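Local coordinates for neuraminidase (Influenza A virus, PDB 4K3Y), which is a neuraminidase-like, calcium-binding beta-propeller protein of a bat influenza A virus, of uncertain enzymatic activity, at residues Y230-D242 against Y291-V303. Residues are numbered along the deposited sequence; the frame is centred on the assembly and turned at random.
Sequences YTFKEPCLGFLGD and YKFLGTLFSVQTV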
loop_
_atom_site.group_PDB
_atom_site.type_symbol
_atom_site.label_atom_id
_atom_site.label_comp_id
_atom_site.label_asym_id
_atom_site.label_seq_id
_atom_site.Cartn_x
_atom_site.Cartn_y
_atom_site.Cartn_z
ATOM N N TYR C 230 -24.895 24.662 26.185
ATOM C CA TYR C 230 -25.403 24.793 24.830
ATOM C C TYR C 230 -26.536 25.795 24.723
ATOM O O TYR C 230 -27.241 26.092 25.694
ATOM C CB TYR C 230 -25.885 23.432 24.289
ATOM C CG TYR C 230 -27.144 22.909 24.961
ATOM C CD1 TYR C 230 -27.062 22.120 26.104
ATOM C CD2 TYR C 230 -28.411 23.202 24.455
ATOM C CE1 TYR C 230 -28.202 21.639 26.727
ATOM C CE2 TYR C 230 -29.559 22.724 25.077
ATOM C CZ TYR C 230 -29.449 21.942 26.212
ATOM O OH TYR C 230 -30.576 21.455 26.840
ATOM N N THR C 231 -26.695 26.305 23.516
ATOM C CA THR C 231 -27.907 26.980 23.144
ATOM C C THR C 231 -28.270 26.562 21.711
ATOM O O THR C 231 -27.398 26.459 20.837
ATOM C CB THR C 231 -27.790 28.515 23.338
ATOM O OG1 THR C 231 -28.671 29.188 22.427
ATOM C CG2 THR C 231 -26.364 28.987 23.113
ATOM N N PHE C 232 -29.551 26.254 21.503
ATOM C CA PHE C 232 -30.076 25.992 20.173
ATOM C C PHE C 232 -30.525 27.322 19.571
ATOM O O PHE C 232 -31.168 28.126 20.249
ATOM C CB PHE C 232 -31.281 25.045 20.237
ATOM C CG PHE C 232 -30.924 23.580 20.340
ATOM C CD1 PHE C 232 -30.563 22.853 19.210
ATOM C CD2 PHE C 232 -30.989 22.916 21.561
ATOM C CE1 PHE C 232 -30.251 21.495 19.297
ATOM C CE2 PHE C 232 -30.680 21.556 21.652
ATOM C CZ PHE C 232 -30.311 20.851 20.515
ATOM N N LYS C 233 -30.199 27.565 18.306
ATOM C CA LYS C 233 -30.676 28.781 17.656
ATOM C C LYS C 233 -31.528 28.483 16.427
ATOM O O LYS C 233 -31.531 27.369 15.912
ATOM C CB LYS C 233 -29.511 29.702 17.302
ATOM C CG LYS C 233 -28.510 29.857 18.429
ATOM C CD LYS C 233 -27.778 31.182 18.341
ATOM C CE LYS C 233 -26.811 31.352 19.499
ATOM N NZ LYS C 233 -26.038 32.619 19.365
ATOM N N GLU C 234 -32.275 29.479 15.975
ATOM C CA GLU C 234 -33.053 29.336 14.753
ATOM C C GLU C 234 -32.759 30.495 13.822
ATOM O O GLU C 234 -32.944 31.652 14.190
ATOM C CB GLU C 234 -34.545 29.288 15.049
ATOM C CG GLU C 234 -35.396 29.309 13.794
ATOM C CD GLU C 234 -35.575 27.922 13.181
ATOM O OE1 GLU C 234 -35.167 26.927 13.821
ATOM O OE2 GLU C 234 -36.134 27.827 12.067
ATOM N N PRO C 235 -32.299 30.186 12.606
ATOM C CA PRO C 235 -31.938 31.218 11.630
ATOM C C PRO C 235 -33.118 32.126 11.303
ATOM O O PRO C 235 -34.253 31.668 11.111
ATOM C CB PRO C 235 -31.498 30.413 10.398
ATOM C CG PRO C 235 -32.104 29.059 10.575
ATOM C CD PRO C 235 -32.156 28.828 12.058
ATOM N N CYS C 236 -32.830 33.420 11.264
ATOM C CA CYS C 236 -33.843 34.434 11.040
ATOM C C CYS C 236 -33.889 34.802 9.556
ATOM O O CYS C 236 -34.359 35.877 9.179
ATOM C CB CYS C 236 -33.548 35.658 11.919
ATOM S SG CYS C 236 -33.542 35.308 13.708
ATOM N N LEU C 237 -33.417 33.889 8.714
ATOM C CA LEU C 237 -33.293 34.161 7.284
ATOM C C LEU C 237 -34.290 33.397 6.407
ATOM O O LEU C 237 -34.402 32.168 6.468
ATOM C CB LEU C 237 -31.859 33.890 6.824
ATOM C CG LEU C 237 -30.928 35.101 6.702
ATOM C CD1 LEU C 237 -31.216 36.138 7.766
ATOM C CD2 LEU C 237 -29.485 34.658 6.794
ATOM N N GLY C 238 -35.002 34.153 5.579
ATOM C CA GLY C 238 -36.020 33.609 4.706
ATOM C C GLY C 238 -35.464 32.830 3.532
ATOM O O GLY C 238 -36.239 32.335 2.712
ATOM N N PHE C 239 -34.133 32.729 3.444
ATOM C CA PHE C 239 -33.457 31.855 2.465
ATOM C C PHE C 239 -33.432 30.410 2.992
ATOM O O PHE C 239 -32.552 30.022 3.769
ATOM C CB PHE C 239 -32.036 32.350 2.206
ATOM C CG PHE C 239 -31.343 31.674 1.044
ATOM C CD1 PHE C 239 -31.726 31.950 -0.260
ATOM C CD2 PHE C 239 -30.274 30.798 1.256
ATOM C CE1 PHE C 239 -31.078 31.354 -1.341
ATOM C CE2 PHE C 239 -29.626 30.193 0.178
ATOM C CZ PHE C 239 -30.027 30.468 -1.121
ATOM N N LEU C 240 -34.404 29.622 2.555
ATOM C CA LEU C 240 -34.701 28.349 3.191
ATOM C C LEU C 240 -33.688 27.259 2.881
ATOM O O LEU C 240 -33.532 26.853 1.723
ATOM C CB LEU C 240 -36.106 27.891 2.794
ATOM C CG LEU C 240 -37.214 28.853 3.212
ATOM C CD1 LEU C 240 -38.582 28.237 2.964
ATOM C CD2 LEU C 240 -37.046 29.244 4.672
ATOM N N GLY C 241 -33.045 26.760 3.935
ATOM C CA GLY C 241 -31.967 25.799 3.813
ATOM C C GLY C 241 -32.321 24.351 3.497
ATOM O O GLY C 241 -31.546 23.659 2.811
ATOM N N ASP C 242 -33.462 23.867 3.991
ATOM C CA ASP C 242 -33.785 22.449 3.816
ATOM C C ASP C 242 -34.299 22.114 2.420
ATOM O O ASP C 242 -34.628 22.998 1.610
ATOM C CB ASP C 242 -34.800 21.958 4.861
ATOM C CG ASP C 242 -34.489 20.567 5.360
ATOM O OD1 ASP C 242 -34.029 19.755 4.520
ATOM O OD2 ASP C 242 -34.675 20.314 6.583
ATOM N N TYR C 291 -24.980 30.817 -0.345
ATOM C CA TYR C 291 -25.292 32.237 -0.287
ATOM C C TYR C 291 -24.546 32.873 0.875
ATOM O O TYR C 291 -24.628 32.384 2.007
ATOM C CB TYR C 291 -26.798 32.385 -0.074
ATOM C CG TYR C 291 -27.385 33.726 -0.409
ATOM C CD1 TYR C 291 -26.608 34.754 -0.919
ATOM C CD2 TYR C 291 -28.735 33.962 -0.214
ATOM C CE1 TYR C 291 -27.168 35.985 -1.220
ATOM C CE2 TYR C 291 -29.299 35.175 -0.508
ATOM C CZ TYR C 291 -28.520 36.184 -1.008
ATOM O OH TYR C 291 -29.120 37.388 -1.287
ATOM N N LYS C 292 -23.811 33.950 0.595
ATOM C CA LYS C 292 -23.061 34.653 1.636
ATOM C C LYS C 292 -23.938 35.735 2.256
ATOM O O LYS C 292 -24.675 36.447 1.550
ATOM C CB LYS C 292 -21.791 35.291 1.068
ATOM C CG LYS C 292 -20.824 35.810 2.134
ATOM C CD LYS C 292 -20.123 37.111 1.715
ATOM C CE LYS C 292 -18.969 36.872 0.750
ATOM N NZ LYS C 292 -17.865 37.847 0.960
ATOM N N PHE C 293 -23.864 35.844 3.577
ATOM C CA PHE C 293 -24.612 36.856 4.305
ATOM C C PHE C 293 -23.643 37.707 5.116
ATOM O O PHE C 293 -22.707 37.180 5.729
ATOM C CB PHE C 293 -25.666 36.204 5.209
ATOM C CG PHE C 293 -26.814 35.569 4.451
ATOM C CD1 PHE C 293 -27.898 36.336 4.047
ATOM C CD2 PHE C 293 -26.813 34.209 4.147
ATOM C CE1 PHE C 293 -28.959 35.770 3.347
ATOM C CE2 PHE C 293 -27.868 33.643 3.449
ATOM C CZ PHE C 293 -28.949 34.428 3.053
ATOM N N LEU C 294 -23.855 39.021 5.103
ATOM C CA LEU C 294 -22.999 39.931 5.857
ATOM C C LEU C 294 -23.556 40.054 7.273
ATOM O O LEU C 294 -24.516 40.795 7.502
ATOM C CB LEU C 294 -22.937 41.302 5.173
ATOM C CG LEU C 294 -22.616 41.333 3.669
ATOM C CD1 LEU C 294 -22.776 42.729 3.104
ATOM C CD2 LEU C 294 -21.223 40.819 3.394
ATOM N N GLY C 295 -22.967 39.311 8.211
ATOM C CA GLY C 295 -23.487 39.222 9.569
ATOM C C GLY C 295 -24.044 37.856 9.970
ATOM O O GLY C 295 -23.945 36.885 9.223
ATOM N N THR C 296 -24.643 37.798 11.158
ATOM C CA THR C 296 -25.111 36.550 11.769
ATOM C C THR C 296 -26.366 35.974 11.109
ATOM O O THR C 296 -27.167 36.703 10.525
ATOM C CB THR C 296 -25.414 36.761 13.272
ATOM O OG1 THR C 296 -25.885 35.538 13.848
ATOM C CG2 THR C 296 -26.478 37.863 13.463
ATOM N N LEU C 297 -26.541 34.660 11.216
ATOM C CA LEU C 297 -27.729 34.002 10.689
ATOM C C LEU C 297 -28.934 34.293 11.571
ATOM O O LEU C 297 -30.064 33.951 11.217
ATOM C CB LEU C 297 -27.510 32.488 10.639
ATOM C CG LEU C 297 -26.377 31.959 9.754
ATOM C CD1 LEU C 297 -26.027 30.514 10.108
ATOM C CD2 LEU C 297 -26.743 32.074 8.282
ATOM N N PHE C 298 -28.690 34.927 12.717
ATOM C CA PHE C 298 -29.707 35.052 13.760
ATOM C C PHE C 298 -30.131 36.487 14.089
ATOM O O PHE C 298 -30.379 36.829 15.248
ATOM C CB PHE C 298 -29.223 34.319 15.002
ATOM C CG PHE C 298 -28.625 32.985 14.695
ATOM C CD1 PHE C 298 -29.412 31.969 14.158
ATOM C CD2 PHE C 298 -27.278 32.745 14.917
ATOM C CE1 PHE C 298 -28.869 30.729 13.858
ATOM C CE2 PHE C 298 -26.721 31.503 14.626
ATOM C CZ PHE C 298 -27.520 30.491 14.094
ATOM N N SER C 299 -30.187 37.315 13.050
ATOM C CA SER C 299 -30.851 38.608 13.085
ATOM C C SER C 299 -31.720 38.684 11.844
ATOM O O SER C 299 -31.500 37.955 10.886
ATOM C CB SER C 299 -29.847 39.751 13.054
ATOM O OG SER C 299 -30.440 40.885 12.441
ATOM N N VAL C 300 -32.709 39.563 11.851
ATOM C CA VAL C 300 -33.577 39.708 10.692
ATOM C C VAL C 300 -33.031 40.807 9.794
ATOM O O VAL C 300 -33.455 40.979 8.648
ATOM C CB VAL C 300 -35.002 40.037 11.132
ATOM C CG1 VAL C 300 -35.908 38.835 10.934
ATOM C CG2 VAL C 300 -34.992 40.465 12.600
ATOM N N GLN C 301 -32.064 41.544 10.326
ATOM C CA GLN C 301 -31.457 42.644 9.596
ATOM C C GLN C 301 -30.326 42.186 8.682
ATOM O O GLN C 301 -30.062 42.848 7.678
ATOM C CB GLN C 301 -30.967 43.742 10.557
ATOM C CG GLN C 301 -32.023 44.297 11.507
ATOM C CD GLN C 301 -31.610 44.158 12.963
ATOM O OE1 GLN C 301 -30.518 44.577 13.349
ATOM N NE2 GLN C 301 -32.474 43.547 13.774
ATOM N N THR C 302 -29.667 41.067 9.006
ATOM C CA THR C 302 -28.529 40.621 8.185
ATOM C C THR C 302 -28.924 40.392 6.712
ATOM O O THR C 302 -30.046 39.951 6.404
ATOM C CB THR C 302 -27.719 39.435 8.801
ATOM O OG1 THR C 302 -28.520 38.255 8.830
ATOM C CG2 THR C 302 -27.252 39.775 10.219
ATOM N N VAL C 303 -27.997 40.719 5.810
ATOM C CA VAL C 303 -28.365 41.148 4.453
ATOM C C VAL C 303 -28.471 40.090 3.355
ATOM O O VAL C 303 -29.585 39.670 3.023
ATOM C CB VAL C 303 -27.470 42.294 3.973
ATOM C CG1 VAL C 303 -28.291 43.253 3.151
ATOM C CG2 VAL C 303 -26.868 43.021 5.172
#
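Leu237 drives its CD2 methyl onto the face of the Phe293 ring, 3.5 Å from the ring centroid and almost on the ring normal, which identifies a centred CH-pi contact. Its other methyl turns to the loop 295-302, with CD1 3.6 Å from Thr302 OG1, the hydroxyl that itself bonds to Thr296 O. Beside this Leu237-Phe293 packing, the hydrogen bond from Cys236 N to Leu297 O (2.8 Å) is nearly straight, 164° at the hydrogen, and pins one loop to the other; Cys236 is also tied by a disulfide to Cys253. Further along, Phe239 offers a ring face to the edge of Tyr291: centroids 4.8 Å apart and planes at 71° define a T-shaped pair. With CG anti to the backbone N (chi1 -162°), Tyr291 brings CD2 over the centre of that face.

The Phe298 ring is sandwiched, Leu297 CB backing one face and Lys233 CB lying over the other, nearer the rim than the middle. The looser, solvent side is at exposed Val300, whose CG1 comes 3.8 Å from Cys236 O. Strands 230-233 and 286-294 belong to successive four-stranded antiparallel sheets, so the contact joins neighbouring blades of the neuraminidase beta propeller.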